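Local structure of structural polyprotein, VP2 (Israeli acute paralysis virus, 5CDD) at residues C[19-24]-C[172-177]; C[40-45]-C[108-113]. The protein probably serves as a structural capsid protein of the virus, VP2, packed with its companion subunits in the pentamers that build the shell. One frame throughout, in Å; residues are numbered along the deposited sequence.

Interactions 1 and 2 each join two loops of a jelly-roll capsid protein, and their centres lie about 24 Å apart. Both involve the connection running from strand 13-18 to strand 47-51, but at different points. Interaction 1 joins its start to the loop before strand 179-186; it is partly buried, lies far from the chain centre, and relies on strand-like backbone bonding with an apolar pair on one side and a mixed, more exposed side. Interaction 2 joins its end to the loop preceding helix 113-116. That contact is buried, combines one backbone bond with side-chain amide and hydroxyl bonding, and lies where neighbouring subunits reach the chain.

Interaction 1 (C[19-24]-C[172-177]); sequences EIIAGT and SESSKV
Ile21 and Lys176 form a lone antiparallel bridge between two loops, a non-hydrogen-bonded pair with their CA atoms 4.7 Å apart. The bonds that define it come from the residues on either side. Ala22 N donates to Ser175 O at 2.9 Å, with an N-H...O angle of 154°, whereas the bond from Val177 N to Ile20 O is bent and weak. Side chains alternate as in a sheet. On the sheltered side Ile20 and Val177 lie side by side and point the same way, their CB atoms 3.8 Å apart; Ile20 also touches Val165, and Val177 touches Ala83. Next along, the CB of Ala22 meets that of Ser175 at 3.6 Å. The more open side is mixed: Ile21 CG2 meets Ser174 CB at 4.0 Å, while Glu19 and Lys176 lie near each other in a relative placement that is doubtful. Their charged ends are not in contact in the model, although the opposite charges may still attract. Because strands 13-18 and 179-186 are antiparallel neighbours, the bridge carries their pairing into the flanking loops, an arrangement consistent with the adjacent strands B (13-18) and I (179-186) of a viral jelly roll.

Interaction 2 (C[40-45]-C[108-113]); sequences QNSQKY and VLQTSR
Gln43 and Leu109 bring the two loops together through a backbone bond, Gln43 N donating to Leu109 O at 2.9 Å. Around this bond Leu109 packs over the Gln43 backbone and against the Tyr45 ring. One methyl of Leu109, CD2, lies 3.5 Å from Gln43 O and 4.0 Å from Tyr45 CD1, approaching the Tyr45 ring obliquely. Tyr158 and Phe160 of strand 155-161 touch both Tyr45 and Leu109, and the Tyr158 ring meets that of Tyr45 with the planes about 60° apart. The Gln43 chain, bent at chi2 (63°), runs instead toward residues 111-113: its NE2 lies 3.1 Å from Thr111 O, but the angle is too poor for a hydrogen bond, while OE1 is held by Ser33 N.

Ser42 belongs to the same tightly held part. The Gln110 chain bends at chi2 (-62°), which brings CD back toward the other loop; NE2 then donates to Ser42 OG at 2.8 Å, with the hydroxyl close to the amide plane. Ser42 OG is also bonded to Gln39 O, so two bonds grip it. The looser end lies beyond it, where exposed Gln40 and Asn41 turn from the loop opposite and make no contact with 108-113; Gln40 instead binds Ala289 of a neighbouring subunit.

At the other end of 108-113, Ser112 OG caps helix 113-116 through Gly115 N, a side-chain N-cap, and Thr111 OG1 bonds Pro196 O of a second neighbouring subunit. The arrangement is consistent with a picornavirus-like jelly roll in which the loop entering strand C (47-51) meets the loop between strands E (90-97) and F (121-125), beside the C-H-E-F sheet.

Interaction 1 (C[19-24]-C[172-177])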
# COMPACT_ATOMS: atom_id res chain seq x y z
N GLU C 19 -33.24 51.06 47.58
CA GLU C 19 -34.58 51.04 48.14
C GLU C 19 -35.64 51.14 47.04
O GLU C 19 -35.73 52.15 46.35
CB GLU C 19 -34.75 52.19 49.13
CG GLU C 19 -36.11 52.24 49.79
CD GLU C 19 -36.22 53.34 50.82
OE1 GLU C 19 -35.47 53.31 51.82
OE2 GLU C 19 -37.07 54.24 50.64
N ILE C 20 -36.43 50.08 46.89
CA ILE C 20 -37.48 50.04 45.88
C ILE C 20 -38.83 50.39 46.51
O ILE C 20 -39.26 49.74 47.47
CB ILE C 20 -37.59 48.63 45.24
CG1 ILE C 20 -36.22 48.16 44.76
CG2 ILE C 20 -38.58 48.67 44.09
CD1 ILE C 20 -35.62 49.01 43.66
N ILE C 21 -39.49 51.41 45.97
CA ILE C 21 -40.78 51.84 46.49
C ILE C 21 -41.91 51.48 45.53
O ILE C 21 -41.94 51.95 44.39
CB ILE C 21 -40.79 53.36 46.75
CG1 ILE C 21 -39.73 53.70 47.80
CG2 ILE C 21 -42.17 53.80 47.21
CD1 ILE C 21 -39.66 55.17 48.16
N ALA C 22 -42.83 50.65 46.00
CA ALA C 22 -43.97 50.20 45.21
C ALA C 22 -44.58 51.31 44.37
O ALA C 22 -45.10 51.05 43.28
CB ALA C 22 -45.02 49.59 46.12
N GLY C 23 -44.53 52.54 44.87
CA GLY C 23 -45.07 53.68 44.15
C GLY C 23 -44.32 53.50 42.84
O GLY C 23 -43.09 53.55 42.81
N THR C 24 -45.06 53.30 41.75
CA THR C 24 -44.47 53.11 40.44
C THR C 24 -44.42 54.46 39.71
O THR C 24 -45.00 54.63 38.63
CB THR C 24 -45.29 52.10 39.55
OG1 THR C 24 -46.46 52.73 39.03
CG2 THR C 24 -45.72 50.90 40.40
N SER C 172 -51.55 57.39 50.71
CA SER C 172 -51.15 57.69 52.07
C SER C 172 -50.09 56.94 52.69
O SER C 172 -49.61 57.22 53.62
CB SER C 172 -52.19 57.27 52.97
OG SER C 172 -53.36 57.23 52.39
N GLU C 173 -49.66 55.93 52.11
CA GLU C 173 -48.75 55.06 52.67
C GLU C 173 -48.01 54.52 51.50
O GLU C 173 -48.58 54.48 50.60
CB GLU C 173 -49.60 54.15 53.40
CG GLU C 173 -49.31 53.92 54.87
CD GLU C 173 -50.47 53.63 55.73
OE1 GLU C 173 -51.25 54.36 55.65
OE2 GLU C 173 -50.60 52.77 56.47
N SER C 174 -46.70 54.28 51.54
CA SER C 174 -45.80 53.63 50.58
C SER C 174 -45.33 52.27 51.07
O SER C 174 -45.05 52.09 52.25
CB SER C 174 -44.57 54.50 50.34
OG SER C 174 -44.92 55.72 49.71
N SER C 175 -45.23 51.32 50.14
CA SER C 175 -44.76 49.96 50.42
C SER C 175 -43.31 49.95 49.98
O SER C 175 -42.98 50.43 48.90
CB SER C 175 -45.56 48.93 49.62
OG SER C 175 -46.90 48.84 50.06
N LYS C 176 -42.42 49.40 50.80
CA LYS C 176 -41.01 49.38 50.45
C LYS C 176 -40.46 47.97 50.25
O LYS C 176 -41.10 46.99 50.61
CB LYS C 176 -40.21 50.09 51.54
CG LYS C 176 -38.97 50.82 51.04
CD LYS C 176 -38.21 51.46 52.19
CE LYS C 176 -37.28 50.47 52.88
NZ LYS C 176 -37.96 49.18 53.19
N VAL C 177 -39.26 47.89 49.69
CA VAL C 177 -38.59 46.61 49.45
C VAL C 177 -37.13 46.68 49.89
O VAL C 177 -36.70 45.92 50.74
CB VAL C 177 -38.66 46.20 47.96
CG1 VAL C 177 -37.35 45.58 47.51
CG2 VAL C 177 -39.76 45.19 47.75

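Interaction 2 (C[40-45]-C[108-113])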
# COMPACT_ATOMS: atom_id res chain seq x y z
N GLN C 40 -32.05 57.46 22.13
CA GLN C 40 -32.61 58.41 23.09
C GLN C 40 -33.54 57.65 24.03
O GLN C 40 -33.91 58.15 25.09
CB GLN C 40 -33.39 59.51 22.36
CG GLN C 40 -32.54 60.32 21.40
CD GLN C 40 -33.34 61.39 20.69
OE1 GLN C 40 -34.34 61.10 20.03
NE2 GLN C 40 -32.90 62.64 20.82
N ASN C 41 -33.92 56.44 23.63
CA ASN C 41 -34.80 55.61 24.43
C ASN C 41 -34.11 54.32 24.85
O ASN C 41 -34.66 53.23 24.70
CB ASN C 41 -36.07 55.28 23.65
CG ASN C 41 -36.97 56.49 23.48
OD1 ASN C 41 -37.51 57.02 24.45
ND2 ASN C 41 -37.13 56.94 22.24
N SER C 42 -32.91 54.46 25.39
CA SER C 42 -32.14 53.32 25.85
C SER C 42 -32.89 52.61 26.96
O SER C 42 -33.93 53.08 27.42
CB SER C 42 -30.77 53.77 26.38
OG SER C 42 -30.07 54.50 25.39
N GLN C 43 -32.36 51.47 27.39
CA GLN C 43 -32.97 50.68 28.44
C GLN C 43 -32.62 51.33 29.79
O GLN C 43 -31.48 51.69 30.03
CB GLN C 43 -32.42 49.26 28.38
CG GLN C 43 -33.39 48.17 28.80
CD GLN C 43 -34.60 48.08 27.88
OE1 GLN C 43 -35.51 48.90 27.96
NE2 GLN C 43 -34.61 47.09 27.00
N LYS C 44 -33.63 51.47 30.65
CA LYS C 44 -33.42 52.07 31.97
C LYS C 44 -33.13 51.00 33.01
O LYS C 44 -33.76 49.94 33.03
CB LYS C 44 -34.66 52.88 32.39
CG LYS C 44 -34.96 54.09 31.52
CD LYS C 44 -33.90 55.17 31.66
CE LYS C 44 -34.18 56.35 30.74
NZ LYS C 44 -34.16 55.97 29.30
N TYR C 45 -32.17 51.28 33.89
CA TYR C 45 -31.80 50.35 34.94
C TYR C 45 -31.93 50.98 36.33
O TYR C 45 -31.87 52.20 36.48
CB TYR C 45 -30.36 49.88 34.75
CG TYR C 45 -29.37 51.00 34.54
CD1 TYR C 45 -29.16 51.54 33.27
CD2 TYR C 45 -28.68 51.55 35.61
CE1 TYR C 45 -28.27 52.59 33.07
CE2 TYR C 45 -27.79 52.61 35.43
CZ TYR C 45 -27.59 53.12 34.16
OH TYR C 45 -26.72 54.16 33.97
N VAL C 108 -25.98 46.21 25.89
CA VAL C 108 -27.17 45.60 26.49
C VAL C 108 -28.30 46.61 26.64
O VAL C 108 -29.48 46.25 26.66
CB VAL C 108 -26.84 45.00 27.88
CG1 VAL C 108 -26.35 46.09 28.82
CG2 VAL C 108 -28.07 44.32 28.46
N LEU C 109 -27.95 47.89 26.73
CA LEU C 109 -28.93 48.96 26.88
C LEU C 109 -29.55 49.38 25.55
O LEU C 109 -30.51 50.15 25.52
CB LEU C 109 -28.28 50.17 27.56
CG LEU C 109 -27.64 49.91 28.92
CD1 LEU C 109 -26.93 51.17 29.40
CD2 LEU C 109 -28.70 49.49 29.92
N GLN C 110 -29.00 48.88 24.45
CA GLN C 110 -29.48 49.22 23.12
C GLN C 110 -30.23 48.08 22.45
O GLN C 110 -30.31 48.03 21.22
CB GLN C 110 -28.31 49.64 22.23
CG GLN C 110 -27.53 50.83 22.74
CD GLN C 110 -28.37 52.08 22.82
OE1 GLN C 110 -28.94 52.53 21.82
NE2 GLN C 110 -28.47 52.66 24.01
N THR C 111 -30.78 47.17 23.24
CA THR C 111 -31.52 46.04 22.68
C THR C 111 -32.89 45.84 23.32
O THR C 111 -33.21 46.47 24.33
CB THR C 111 -30.69 44.73 22.80
OG1 THR C 111 -31.41 43.66 22.18
CG2 THR C 111 -30.45 44.39 24.27
N SER C 112 -33.69 44.96 22.72
CA SER C 112 -35.03 44.67 23.21
C SER C 112 -35.01 44.05 24.59
O SER C 112 -33.96 43.71 25.13
CB SER C 112 -35.73 43.72 22.24
OG SER C 112 -35.04 42.49 22.15
N ARG C 113 -36.20 43.90 25.17
CA ARG C 113 -36.33 43.30 26.49
C ARG C 113 -35.94 41.83 26.37
O ARG C 113 -35.38 41.24 27.29
CB ARG C 113 -37.78 43.40 26.98
CG ARG C 113 -38.06 42.71 28.30
CD ARG C 113 -39.51 42.91 28.70
NE ARG C 113 -40.41 42.41 27.66
CZ ARG C 113 -41.70 42.70 27.60
NH1 ARG C 113 -42.26 43.47 28.52
NH2 ARG C 113 -42.45 42.20 26.62